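Local coordinates for protein Uly1 (Catenovulum maritimum, PDB 7DRQ) that probably cleaves the green-algal polysaccharide ulvan, as an ulvan lyase of polysaccharide lyase family 24, and binds calcium ions, at residues Ala27-Tyr32 with Phe98-Val104; Glu106-Ala112 with Leu125-Tyr131; Ser245-Ala251 with Ile315-Val320; Ser199-Thr205 with Leu216-Gly221. All blocks are in the same frame, centred on the assembly; numbering follows the deposited sequence.

Contact 1. Residues Ala27-Tyr32 with Phe98-Val104; sequences ARTQAY and FEGRWWV
Arg28 and Glu99 form a salt bridge in which one amino nitrogen, NH1, serves both carboxylate oxygens. Arg28 NH1 lies 2.8 Å from Glu99 OE1, and it donates an almost straight hydrogen bond (175°) to OE2, on its syn side. Glu99 lies at the guanidinium's edge, near its plane, and the two planes are 22° apart. The pair ties the end of helix 24-29 to two successive beta turns of the propeller chain, a type I' turn at Phe98-Arg101 and a type I turn at Arg101-Val104.

Arg101 serves as the second clamp. Its NH2 donates to Arg28 O at 2.8 Å, with a weak bond from NE beside it, which gives a carbonyl in the last turn of the helix a donor. Its NH1 turns back to Glu99 O and also reaches Asp136 O. A long side chain with several N-H donors is suited to holding helix end and turn together. A water links the two segments, donating to Ala27 O and Gln30 O and accepting from Trp103 NE1.

Farther along, aromatic groups take over. Tyr32 CB sits over the six-membered ring of Trp103, 3.6 Å from its centroid, and Arg101 CB covers the opposite face. With Tyr32 CG anti to its backbone N (chi1 174°), the phenol ring continues past Trp103 to Trp102, whose CH2 meets one of its faces 3.5 Å from Tyr32 CE1. At the other end, small Ala27 lets its methyl rest over a face of the Phe98 ring, with Ala27 CB also 3.8 Å from Val104 CG1.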
# COMPACT_ATOMS: atom_id res chain seq x y z
N ALA A 27 3.64 22.76 -7.00
CA ALA A 27 4.49 22.08 -6.02
C ALA A 27 5.94 22.10 -6.46
O ALA A 27 6.85 22.23 -5.63
CB ALA A 27 4.01 20.65 -5.82
N ARG A 28 6.18 21.98 -7.76
CA ARG A 28 7.55 21.91 -8.23
C ARG A 28 8.23 23.27 -8.23
O ARG A 28 9.43 23.38 -7.93
CB ARG A 28 7.58 21.31 -9.64
CG ARG A 28 8.95 20.92 -10.07
CD ARG A 28 8.90 19.54 -10.67
NE ARG A 28 7.89 19.44 -11.70
CZ ARG A 28 7.25 18.32 -12.03
NH1 ARG A 28 7.50 17.20 -11.39
NH2 ARG A 28 6.36 18.33 -13.01
N THR A 29 7.49 24.33 -8.54
CA THR A 29 8.12 25.61 -8.81
C THR A 29 8.10 26.58 -7.64
O THR A 29 8.98 27.45 -7.57
CB THR A 29 7.48 26.26 -10.05
OG1 THR A 29 8.38 27.22 -10.60
CG2 THR A 29 6.16 26.94 -9.70
N GLN A 30 7.16 26.46 -6.70
CA GLN A 30 6.99 27.49 -5.69
C GLN A 30 8.01 27.32 -4.57
O GLN A 30 8.30 26.20 -4.13
CB GLN A 30 5.56 27.45 -5.12
CG GLN A 30 5.33 28.32 -3.85
CD GLN A 30 5.31 29.83 -4.12
OE1 GLN A 30 4.84 30.28 -5.17
NE2 GLN A 30 5.81 30.62 -3.15
N ALA A 31 8.56 28.44 -4.10
CA ALA A 31 9.50 28.43 -3.00
C ALA A 31 8.79 28.34 -1.64
O ALA A 31 7.63 28.73 -1.47
CB ALA A 31 10.39 29.68 -3.02
N TYR A 32 9.54 27.85 -0.66
CA TYR A 32 9.07 27.82 0.72
C TYR A 32 8.76 29.23 1.23
O TYR A 32 9.43 30.19 0.88
CB TYR A 32 10.15 27.17 1.57
CG TYR A 32 9.90 27.18 3.06
CD1 TYR A 32 8.84 26.47 3.60
CD2 TYR A 32 10.76 27.87 3.91
CE1 TYR A 32 8.61 26.47 4.97
CE2 TYR A 32 10.54 27.87 5.28
CZ TYR A 32 9.47 27.17 5.80
OH TYR A 32 9.26 27.17 7.16
N PHE A 98 7.34 16.83 -1.97
CA PHE A 98 7.23 16.64 -3.41
C PHE A 98 8.58 16.93 -4.05
O PHE A 98 9.00 18.08 -4.13
CB PHE A 98 6.15 17.54 -4.00
CG PHE A 98 5.88 17.25 -5.45
CD1 PHE A 98 4.97 16.26 -5.81
CD2 PHE A 98 6.55 17.93 -6.46
CE1 PHE A 98 4.72 15.97 -7.15
CE2 PHE A 98 6.31 17.64 -7.80
CZ PHE A 98 5.40 16.66 -8.14
N GLU A 99 9.25 15.87 -4.51
CA GLU A 99 10.54 15.97 -5.21
C GLU A 99 11.50 16.90 -4.48
O GLU A 99 12.13 17.78 -5.06
CB GLU A 99 10.33 16.42 -6.66
CG GLU A 99 9.49 15.41 -7.48
CD GLU A 99 9.13 15.91 -8.87
OE1 GLU A 99 8.37 15.22 -9.58
OE2 GLU A 99 9.58 17.01 -9.25
N GLY A 100 11.62 16.69 -3.16
CA GLY A 100 12.55 17.45 -2.35
C GLY A 100 11.98 18.70 -1.73
O GLY A 100 12.58 19.24 -0.79
N ARG A 101 10.83 19.18 -2.21
CA ARG A 101 10.17 20.37 -1.67
C ARG A 101 9.40 19.91 -0.45
O ARG A 101 8.22 19.57 -0.52
CB ARG A 101 9.26 21.01 -2.71
CG ARG A 101 10.01 21.76 -3.80
CD ARG A 101 10.60 20.83 -4.86
NE ARG A 101 10.83 21.54 -6.12
CZ ARG A 101 11.47 21.02 -7.16
NH1 ARG A 101 11.93 19.77 -7.11
NH2 ARG A 101 11.63 21.73 -8.27
N TRP A 102 10.08 19.93 0.69
CA TRP A 102 9.59 19.25 1.88
C TRP A 102 8.38 19.95 2.50
O TRP A 102 7.70 19.34 3.32
CB TRP A 102 10.71 19.12 2.92
CG TRP A 102 11.44 20.41 3.17
CD1 TRP A 102 12.62 20.81 2.61
CD2 TRP A 102 11.03 21.47 4.05
NE1 TRP A 102 12.97 22.05 3.09
CE2 TRP A 102 12.01 22.48 3.97
CE3 TRP A 102 9.93 21.66 4.90
CZ2 TRP A 102 11.93 23.67 4.71
CZ3 TRP A 102 9.85 22.84 5.63
CH2 TRP A 102 10.85 23.83 5.53
N TRP A 103 8.11 21.20 2.11
CA TRP A 103 6.92 21.91 2.57
C TRP A 103 5.68 21.58 1.74
O TRP A 103 4.61 22.15 2.01
CB TRP A 103 7.18 23.42 2.55
CG TRP A 103 7.59 23.88 1.18
CD1 TRP A 103 6.77 24.31 0.19
CD2 TRP A 103 8.92 23.87 0.63
NE1 TRP A 103 7.49 24.60 -0.94
CE2 TRP A 103 8.82 24.34 -0.70
CE3 TRP A 103 10.18 23.54 1.14
CZ2 TRP A 103 9.93 24.47 -1.53
CZ3 TRP A 103 11.29 23.67 0.30
CH2 TRP A 103 11.15 24.14 -1.02
N VAL A 104 5.78 20.70 0.75
CA VAL A 104 4.61 20.19 0.04
C VAL A 104 4.49 18.71 0.35
O VAL A 104 5.30 17.90 -0.12
CB VAL A 104 4.70 20.42 -1.48
CG1 VAL A 104 3.44 19.87 -2.14
CG2 VAL A 104 4.85 21.90 -1.78
O HOH W 1 6.37 24.27 -3.69

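Contact 2. Residues Glu106-Ala112 with Leu125-Tyr131; sequences ETHNTIA and LYDMHAY
Asn109 reaches into segment 125-131 with its amide, and both bonds it makes there start from ND2. One runs nearly straight to Tyr131 OH at 3.0 Å; the other meets Asp127 OD1 from above the carboxylate plane at 2.9 Å. An asparagine suits the place because its flat NH2 can supply two acceptors near its own plane. Asp127 is itself pinned by His93, His95 and Thr96.

This polar group lies at the base of the antiparallel hairpin of strands 111-115 and 122-126, part of a propeller sheet.

A chi1 of -171° swings the His129 ring away from its own N-H and brings it face to face with that of His108; the centroids are 3.6 Å apart and the planes 23° from parallel. Glu106 holds the two rings in place: OE2 accepts from His129 ND1 at 2.7 Å, in the imidazole plane but from above the carboxylate, which is turned 72° from it, while OE1 takes both ND1 and the backbone N of His108. A leucine in place of Glu106 would probably leave both ND1 atoms without their acceptor and the stacked rings freer to turn.

The hairpin proper begins at the non-hydrogen-bonded pair Ile111-Tyr126, followed by the hydrogen-bonded Ala112-Leu125. Beta-branched Ile111 sets CG1 against Tyr126 CB at 3.7 Å, while the phenol of Tyr126 runs on to bond Ser151 OG and lie against Lys185, a ligand of the first calcium.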
# COMPACT_ATOMS: atom_id res chain seq x y z
N GLU A 106 3.49 14.82 0.47
CA GLU A 106 3.47 13.90 -0.66
C GLU A 106 3.03 12.52 -0.15
O GLU A 106 3.84 11.76 0.38
CB GLU A 106 4.86 13.90 -1.32
CG GLU A 106 5.26 12.77 -2.22
CD GLU A 106 4.37 12.53 -3.42
OE1 GLU A 106 3.22 12.11 -3.21
OE2 GLU A 106 4.83 12.68 -4.59
N THR A 107 1.73 12.21 -0.28
CA THR A 107 1.21 10.98 0.32
C THR A 107 1.58 9.71 -0.43
O THR A 107 1.26 8.62 0.05
CB THR A 107 -0.32 11.05 0.49
OG1 THR A 107 -0.94 11.49 -0.72
CG2 THR A 107 -0.70 12.01 1.65
N HIS A 108 2.25 9.80 -1.59
CA HIS A 108 2.84 8.58 -2.15
C HIS A 108 3.92 8.04 -1.22
O HIS A 108 4.18 6.83 -1.22
CB HIS A 108 3.48 8.83 -3.52
CG HIS A 108 2.49 9.12 -4.60
ND1 HIS A 108 2.01 10.39 -4.85
CD2 HIS A 108 1.90 8.31 -5.52
CE1 HIS A 108 1.16 10.34 -5.87
NE2 HIS A 108 1.09 9.09 -6.29
N ASN A 109 4.57 8.92 -0.48
CA ASN A 109 5.87 8.64 0.13
C ASN A 109 5.73 8.02 1.51
O ASN A 109 6.29 8.51 2.49
CB ASN A 109 6.69 9.93 0.20
CG ASN A 109 7.17 10.37 -1.16
OD1 ASN A 109 6.56 10.05 -2.19
ND2 ASN A 109 8.26 11.14 -1.18
N THR A 110 4.98 6.93 1.58
CA THR A 110 4.68 6.28 2.84
C THR A 110 5.90 5.55 3.40
O THR A 110 6.94 5.39 2.75
CB THR A 110 3.52 5.30 2.65
OG1 THR A 110 3.88 4.36 1.61
CG2 THR A 110 2.27 6.04 2.27
N ILE A 111 5.76 5.10 4.65
CA ILE A 111 6.76 4.28 5.33
C ILE A 111 6.18 2.88 5.47
O ILE A 111 5.27 2.66 6.29
CB ILE A 111 7.13 4.84 6.70
CG1 ILE A 111 7.46 6.34 6.63
CG2 ILE A 111 8.29 4.02 7.30
CD1 ILE A 111 7.17 7.06 7.97
N ALA A 112 6.72 1.93 4.72
CA ALA A 112 6.30 0.54 4.83
C ALA A 112 7.19 -0.20 5.82
O ALA A 112 8.39 0.07 5.91
CB ALA A 112 6.36 -0.16 3.47
N LEU A 125 10.89 0.77 4.33
CA LEU A 125 11.06 1.42 3.04
C LEU A 125 10.26 2.71 3.06
O LEU A 125 9.07 2.69 3.41
CB LEU A 125 10.57 0.51 1.91
CG LEU A 125 11.50 -0.67 1.63
CD1 LEU A 125 10.78 -1.70 0.79
CD2 LEU A 125 12.79 -0.22 0.95
N TYR A 126 10.88 3.83 2.70
CA TYR A 126 10.13 5.06 2.93
C TYR A 126 10.50 6.18 1.97
O TYR A 126 11.61 6.24 1.43
CB TYR A 126 10.30 5.54 4.36
CG TYR A 126 11.70 5.52 4.94
CD1 TYR A 126 12.57 6.61 4.79
CD2 TYR A 126 12.13 4.44 5.73
CE1 TYR A 126 13.83 6.60 5.38
CE2 TYR A 126 13.39 4.43 6.32
CZ TYR A 126 14.24 5.51 6.15
OH TYR A 126 15.49 5.50 6.74
N ASP A 127 9.54 7.09 1.81
CA ASP A 127 9.75 8.42 1.23
C ASP A 127 10.20 8.33 -0.22
O ASP A 127 11.17 8.98 -0.63
CB ASP A 127 10.73 9.24 2.06
CG ASP A 127 10.46 10.73 1.95
OD1 ASP A 127 9.33 11.10 1.54
OD2 ASP A 127 11.35 11.54 2.27
N MSE A 128 9.49 7.52 -1.00
CA MSE A 128 9.82 7.26 -2.41
C MSE A 128 8.65 7.51 -3.34
O MSE A 128 7.54 7.03 -3.10
CB MSE A 128 10.28 5.81 -2.56
CG MSE A 128 11.52 5.48 -1.78
SE MSE A 128 12.14 3.74 -2.30
CE MSE A 128 11.42 2.72 -0.78
N HIS A 129 8.89 8.26 -4.41
CA HIS A 129 7.92 8.35 -5.50
C HIS A 129 8.68 8.37 -6.82
O HIS A 129 8.82 9.41 -7.47
CB HIS A 129 7.01 9.57 -5.36
CG HIS A 129 5.87 9.59 -6.33
ND1 HIS A 129 4.91 10.58 -6.35
CD2 HIS A 129 5.53 8.72 -7.32
CE1 HIS A 129 4.04 10.33 -7.32
NE2 HIS A 129 4.39 9.21 -7.92
N ALA A 130 9.16 7.19 -7.22
CA ALA A 130 9.82 6.99 -8.52
C ALA A 130 11.03 7.90 -8.69
O ALA A 130 11.28 8.44 -9.77
CB ALA A 130 8.82 7.19 -9.66
N TYR A 131 11.82 8.06 -7.63
CA TYR A 131 12.99 8.92 -7.75
C TYR A 131 14.13 8.16 -8.43
O TYR A 131 14.16 6.93 -8.45
CB TYR A 131 13.41 9.46 -6.39
CG TYR A 131 12.30 10.22 -5.70
CD1 TYR A 131 11.49 11.09 -6.42
CD2 TYR A 131 12.04 10.05 -4.35
CE1 TYR A 131 10.45 11.80 -5.80
CE2 TYR A 131 11.00 10.74 -3.72
CZ TYR A 131 10.21 11.60 -4.45
OH TYR A 131 9.20 12.29 -3.84
O HOH W 2 7.27 13.49 -5.34
O HOH W 3 5.95 5.18 -2.32
O HOH W 4 7.66 5.33 -0.00

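Contact 3. Residues Ser245-Ala251 with Ile315-Val320; sequences SFNVLGA and ITMPLV
A loop linking two sheets of the propeller meets a loop within the second of them through a single backbone bridge, Asn247 with Leu319. Two hydrogen bonds make it: Leu319 N donates nearly straight to Phe246 O at 2.9 Å, and Val248 N to Leu319 O, also at 2.9 Å. Apart from Ser245, the end of strand 239-245, neither segment is in a regular strand, and the peptide bond before Pro318 is cis.

Phe246 lies to one side of the bridge. A chi1 of 168° sends its ring alongside Leu319, whose CD2 is 4.0 Å from Phe246 CZ. Met317, a selenomethionine, crosses the phenylalanine at about a right angle in an oblique Met-aromatic contact. Bends at chi2 and chi3 fold the chain back and put Met317 CE 3.8 Å from Phe246 CE1. The long, unbranched methionine chain can follow such a path, and the large flat ring also takes Trp307 edge-to-face.

Val248 fills the other side. Its CG1 touches both Pro318 CB and Val320 CG2, each at 3.7 Å, and Ala251 adds its methyl 4.0 Å from Val320 CG1. The beta-branched valines and small Ala251 let the loops pack closely. Asn247 points its amide elsewhere, to Val228 N and Gly226 O on strand 225-234. The arrangement joins the linker after strand 239-245 to a loop of the following sheet, consistent with a junction between successive beta-propeller blades.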
# COMPACT_ATOMS: atom_id res chain seq x y z
N SER A 245 10.24 -9.06 -12.47
CA SER A 245 9.12 -8.36 -13.08
C SER A 245 7.89 -9.26 -13.19
O SER A 245 7.96 -10.34 -13.79
CB SER A 245 9.51 -7.88 -14.48
OG SER A 245 10.60 -7.00 -14.40
N PHE A 246 6.77 -8.81 -12.64
CA PHE A 246 5.51 -9.48 -12.94
C PHE A 246 5.09 -9.22 -14.39
O PHE A 246 4.61 -10.13 -15.07
CB PHE A 246 4.39 -9.02 -12.01
CG PHE A 246 3.04 -9.48 -12.48
CD1 PHE A 246 2.65 -10.79 -12.30
CD2 PHE A 246 2.22 -8.63 -13.21
CE1 PHE A 246 1.44 -11.24 -12.79
CE2 PHE A 246 1.00 -9.09 -13.71
CZ PHE A 246 0.62 -10.39 -13.50
N ASN A 247 5.23 -7.98 -14.85
CA ASN A 247 4.96 -7.60 -16.22
C ASN A 247 6.14 -6.78 -16.74
O ASN A 247 6.96 -6.26 -15.98
CB ASN A 247 3.63 -6.81 -16.35
CG ASN A 247 3.67 -5.45 -15.67
OD1 ASN A 247 3.89 -5.34 -14.47
ND2 ASN A 247 3.44 -4.40 -16.45
N VAL A 248 6.25 -6.70 -18.07
CA VAL A 248 7.41 -6.05 -18.68
C VAL A 248 7.25 -4.53 -18.63
O VAL A 248 6.16 -3.98 -18.48
CB VAL A 248 7.61 -6.53 -20.12
CG1 VAL A 248 7.67 -8.05 -20.19
CG2 VAL A 248 6.48 -5.99 -21.02
N LEU A 249 8.38 -3.85 -18.80
CA LEU A 249 8.36 -2.48 -19.28
C LEU A 249 8.54 -2.50 -20.79
O LEU A 249 9.04 -3.47 -21.37
CB LEU A 249 9.45 -1.63 -18.62
CG LEU A 249 9.31 -1.36 -17.12
CD1 LEU A 249 10.59 -0.80 -16.55
CD2 LEU A 249 8.13 -0.42 -16.84
N GLY A 250 8.10 -1.42 -21.43
CA GLY A 250 8.19 -1.35 -22.89
C GLY A 250 7.37 -2.41 -23.60
O GLY A 250 7.83 -2.97 -24.60
N ALA A 251 6.18 -2.70 -23.09
CA ALA A 251 5.35 -3.74 -23.70
C ALA A 251 5.01 -3.44 -25.15
O ALA A 251 4.72 -4.36 -25.91
CB ALA A 251 4.05 -3.92 -22.90
N ILE A 315 -0.06 -18.12 -17.85
CA ILE A 315 0.07 -16.84 -18.53
C ILE A 315 1.53 -16.60 -18.85
O ILE A 315 2.44 -17.17 -18.24
CB ILE A 315 -0.52 -15.67 -17.71
CG1 ILE A 315 0.21 -15.51 -16.36
CG2 ILE A 315 -2.02 -15.90 -17.47
CD1 ILE A 315 -0.05 -14.16 -15.68
N THR A 316 1.75 -15.76 -19.86
CA THR A 316 3.10 -15.32 -20.20
C THR A 316 3.73 -14.61 -19.01
O THR A 316 3.08 -13.80 -18.34
CB THR A 316 3.04 -14.37 -21.40
OG1 THR A 316 2.42 -15.04 -22.51
CG2 THR A 316 4.43 -13.91 -21.81
N MSE A 317 5.00 -14.91 -18.74
CA MSE A 317 5.69 -14.35 -17.57
C MSE A 317 7.16 -14.09 -17.92
O MSE A 317 7.89 -15.03 -18.26
CB MSE A 317 5.55 -15.30 -16.38
CG MSE A 317 6.17 -14.82 -15.07
SE MSE A 317 5.35 -13.14 -14.47
CE MSE A 317 3.51 -13.56 -14.92
N PRO A 318 7.60 -12.83 -17.83
CA PRO A 318 6.82 -11.64 -17.42
C PRO A 318 5.70 -11.30 -18.40
O PRO A 318 5.86 -11.48 -19.61
CB PRO A 318 7.86 -10.52 -17.39
CG PRO A 318 9.20 -11.19 -17.40
CD PRO A 318 9.00 -12.48 -18.12
N LEU A 319 4.57 -10.84 -17.87
CA LEU A 319 3.40 -10.59 -18.70
C LEU A 319 3.62 -9.40 -19.62
O LEU A 319 4.18 -8.38 -19.22
CB LEU A 319 2.18 -10.33 -17.81
CG LEU A 319 0.79 -10.37 -18.44
CD1 LEU A 319 0.52 -11.70 -19.13
CD2 LEU A 319 -0.30 -10.05 -17.37
N VAL A 320 3.14 -9.52 -20.86
CA VAL A 320 3.21 -8.45 -21.84
C VAL A 320 1.82 -7.93 -22.20
O VAL A 320 1.62 -6.72 -22.30
CB VAL A 320 3.96 -8.89 -23.11
CG1 VAL A 320 4.01 -7.73 -24.12
CG2 VAL A 320 5.36 -9.37 -22.76

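Contact 4. Residues Ser199-Thr205 with Leu216-Gly221; sequences SRLTYPT and LHMRQG
Leu216 lies in the second strand of an antiparallel hairpin (strands 201-208 and 214-220) and sets CD1 against the backbone N of Thr205, 3.6 Å away. A beta bulge between Thr202 and Thr205 shifts the register by one residue; Tyr203, with positive phi, lies within it.

His217 grips Thr205 O twice, from opposite faces of the carbonyl plane: with its backbone N and, in a more bent bond, with ND1, both at 3.0 Å. Chi1 of 75° places the ring alongside Thr205, whose CB is 3.3 Å from His217 CE1. A valine here would probably keep the backbone bond but leave Thr205 O without its second donor and the Thr205 side chain without the ring beside it.

Met218, a selenomethionine, packs CE against Leu201 CB and Pro204 CD; an unbranched chain, bent at chi3, can bring its methyl between the two. Arg219 pairs with Thr202 through two backbone bonds. Its extended chain brings the guanidinium alongside Tyr203, whose CD2 lies over one guanidinium face, the planes 52° apart; NH1 is 3.4 Å from Tyr203 CE2, while NH2 bonds Gly264 O. Gln220, fully extended, has CB 3.5 Å from Leu201 CD2 and OE1 on Arg227, and its NE2 meets Ser199 O at 3.0 Å. At Gly221's backbone angles a CB would be pressed against the preceding carbonyl O; Gly221 N donates to Arg200 O at 2.9 Å.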
# COMPACT_ATOMS: atom_id res chain seq x y z
N SER A 199 15.82 2.37 -9.22
CA SER A 199 15.30 3.69 -9.55
C SER A 199 13.86 3.58 -10.05
O SER A 199 13.39 2.51 -10.47
CB SER A 199 16.17 4.38 -10.60
OG SER A 199 16.16 3.62 -11.79
N ARG A 200 13.16 4.72 -10.00
CA ARG A 200 11.78 4.85 -10.47
C ARG A 200 10.82 3.91 -9.74
O ARG A 200 9.88 3.38 -10.34
CB ARG A 200 11.69 4.64 -11.99
CG ARG A 200 12.46 5.69 -12.78
CD ARG A 200 12.14 5.58 -14.27
NE ARG A 200 12.38 6.83 -14.98
CZ ARG A 200 13.52 7.11 -15.61
NH1 ARG A 200 14.51 6.23 -15.60
NH2 ARG A 200 13.68 8.28 -16.24
N LEU A 201 11.04 3.71 -8.44
CA LEU A 201 10.20 2.82 -7.65
C LEU A 201 9.24 3.60 -6.76
O LEU A 201 9.60 4.64 -6.19
CB LEU A 201 11.06 1.88 -6.80
CG LEU A 201 11.96 0.88 -7.55
CD1 LEU A 201 12.78 0.07 -6.56
CD2 LEU A 201 11.13 -0.04 -8.43
N THR A 202 8.01 3.08 -6.61
CA THR A 202 6.97 3.68 -5.78
C THR A 202 6.13 2.56 -5.16
O THR A 202 6.08 1.44 -5.68
CB THR A 202 6.06 4.62 -6.60
OG1 THR A 202 6.86 5.45 -7.46
CG2 THR A 202 5.19 5.52 -5.68
N TYR A 203 5.50 2.87 -4.01
CA TYR A 203 4.52 2.03 -3.32
C TYR A 203 5.10 0.76 -2.72
O TYR A 203 4.75 -0.35 -3.16
CB TYR A 203 3.39 1.61 -4.25
CG TYR A 203 2.59 2.72 -4.86
CD1 TYR A 203 1.89 3.62 -4.08
CD2 TYR A 203 2.55 2.86 -6.24
CE1 TYR A 203 1.15 4.64 -4.67
CE2 TYR A 203 1.83 3.87 -6.83
CZ TYR A 203 1.13 4.75 -6.05
OH TYR A 203 0.41 5.74 -6.67
N PRO A 204 5.96 0.85 -1.70
CA PRO A 204 6.47 -0.37 -1.04
C PRO A 204 5.36 -1.07 -0.27
O PRO A 204 4.69 -0.45 0.56
CB PRO A 204 7.57 0.16 -0.11
CG PRO A 204 7.10 1.57 0.23
CD PRO A 204 6.42 2.09 -1.03
N THR A 205 5.16 -2.35 -0.57
CA THR A 205 4.16 -3.17 0.11
C THR A 205 4.74 -4.56 0.33
O THR A 205 5.00 -5.28 -0.64
CB THR A 205 2.86 -3.26 -0.69
OG1 THR A 205 2.34 -1.94 -0.89
CG2 THR A 205 1.81 -4.09 0.07
N LEU A 216 8.48 -8.50 -0.99
CA LEU A 216 8.19 -7.09 -1.21
C LEU A 216 7.80 -6.88 -2.66
O LEU A 216 8.38 -7.52 -3.54
CB LEU A 216 9.40 -6.22 -0.87
CG LEU A 216 9.28 -4.81 -1.45
CD1 LEU A 216 8.36 -3.90 -0.56
CD2 LEU A 216 10.62 -4.20 -1.70
N HIS A 217 6.81 -6.04 -2.92
CA HIS A 217 6.60 -5.58 -4.29
C HIS A 217 6.47 -4.07 -4.35
O HIS A 217 6.06 -3.42 -3.39
CB HIS A 217 5.39 -6.27 -4.98
CG HIS A 217 4.04 -5.79 -4.53
ND1 HIS A 217 3.60 -5.88 -3.23
CD2 HIS A 217 2.99 -5.30 -5.24
CE1 HIS A 217 2.36 -5.43 -3.14
NE2 HIS A 217 1.97 -5.07 -4.35
N MSE A 218 6.87 -3.52 -5.50
CA MSE A 218 6.81 -2.09 -5.76
C MSE A 218 6.45 -1.90 -7.23
O MSE A 218 6.54 -2.83 -8.03
CB MSE A 218 8.14 -1.38 -5.44
CG MSE A 218 8.58 -1.52 -3.98
SE MSE A 218 10.12 -0.39 -3.54
CE MSE A 218 9.21 1.32 -3.57
N ARG A 219 6.04 -0.69 -7.57
CA ARG A 219 5.78 -0.33 -8.95
C ARG A 219 7.00 0.39 -9.49
O ARG A 219 7.60 1.22 -8.80
CB ARG A 219 4.55 0.57 -9.06
CG ARG A 219 3.26 -0.12 -8.71
CD ARG A 219 2.06 0.77 -8.96
NE ARG A 219 0.92 0.34 -8.15
CZ ARG A 219 -0.22 1.02 -8.04
NH1 ARG A 219 -0.38 2.17 -8.69
NH2 ARG A 219 -1.20 0.54 -7.29
N GLN A 220 7.41 0.03 -10.70
CA GLN A 220 8.55 0.66 -11.33
C GLN A 220 8.12 1.33 -12.62
O GLN A 220 7.36 0.75 -13.40
CB GLN A 220 9.66 -0.35 -11.63
CG GLN A 220 10.98 0.35 -11.98
CD GLN A 220 12.14 -0.61 -12.12
OE1 GLN A 220 11.97 -1.75 -12.54
NE2 GLN A 220 13.34 -0.15 -11.76
N GLY A 221 8.62 2.54 -12.84
CA GLY A 221 8.37 3.22 -14.09
C GLY A 221 7.46 4.42 -13.94
O GLY A 221 7.56 5.17 -12.97

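How the contacts relate
Along the chain the order is contact 1, contact 2, contact 4, contact 3, and in space they form a row from the periphery through the middle and out again. Contacts 2 and 4 lie near the centre of the chain, centres 9 Å apart, and belong to hairpins in successive propeller sheets; backbone pairs of Ala130 with Leu201 and Tyr131 with Arg200 probably bond one to the other. Contact 1 touches contact 2 through Phe98 and Glu99, while Leu249 of contact 3 packs on Gln220 of contact 4. Contacts 1 and 3 lie 35 Å apart between centres. Together they show how neighbouring blades are joined by hairpin bases and by loops.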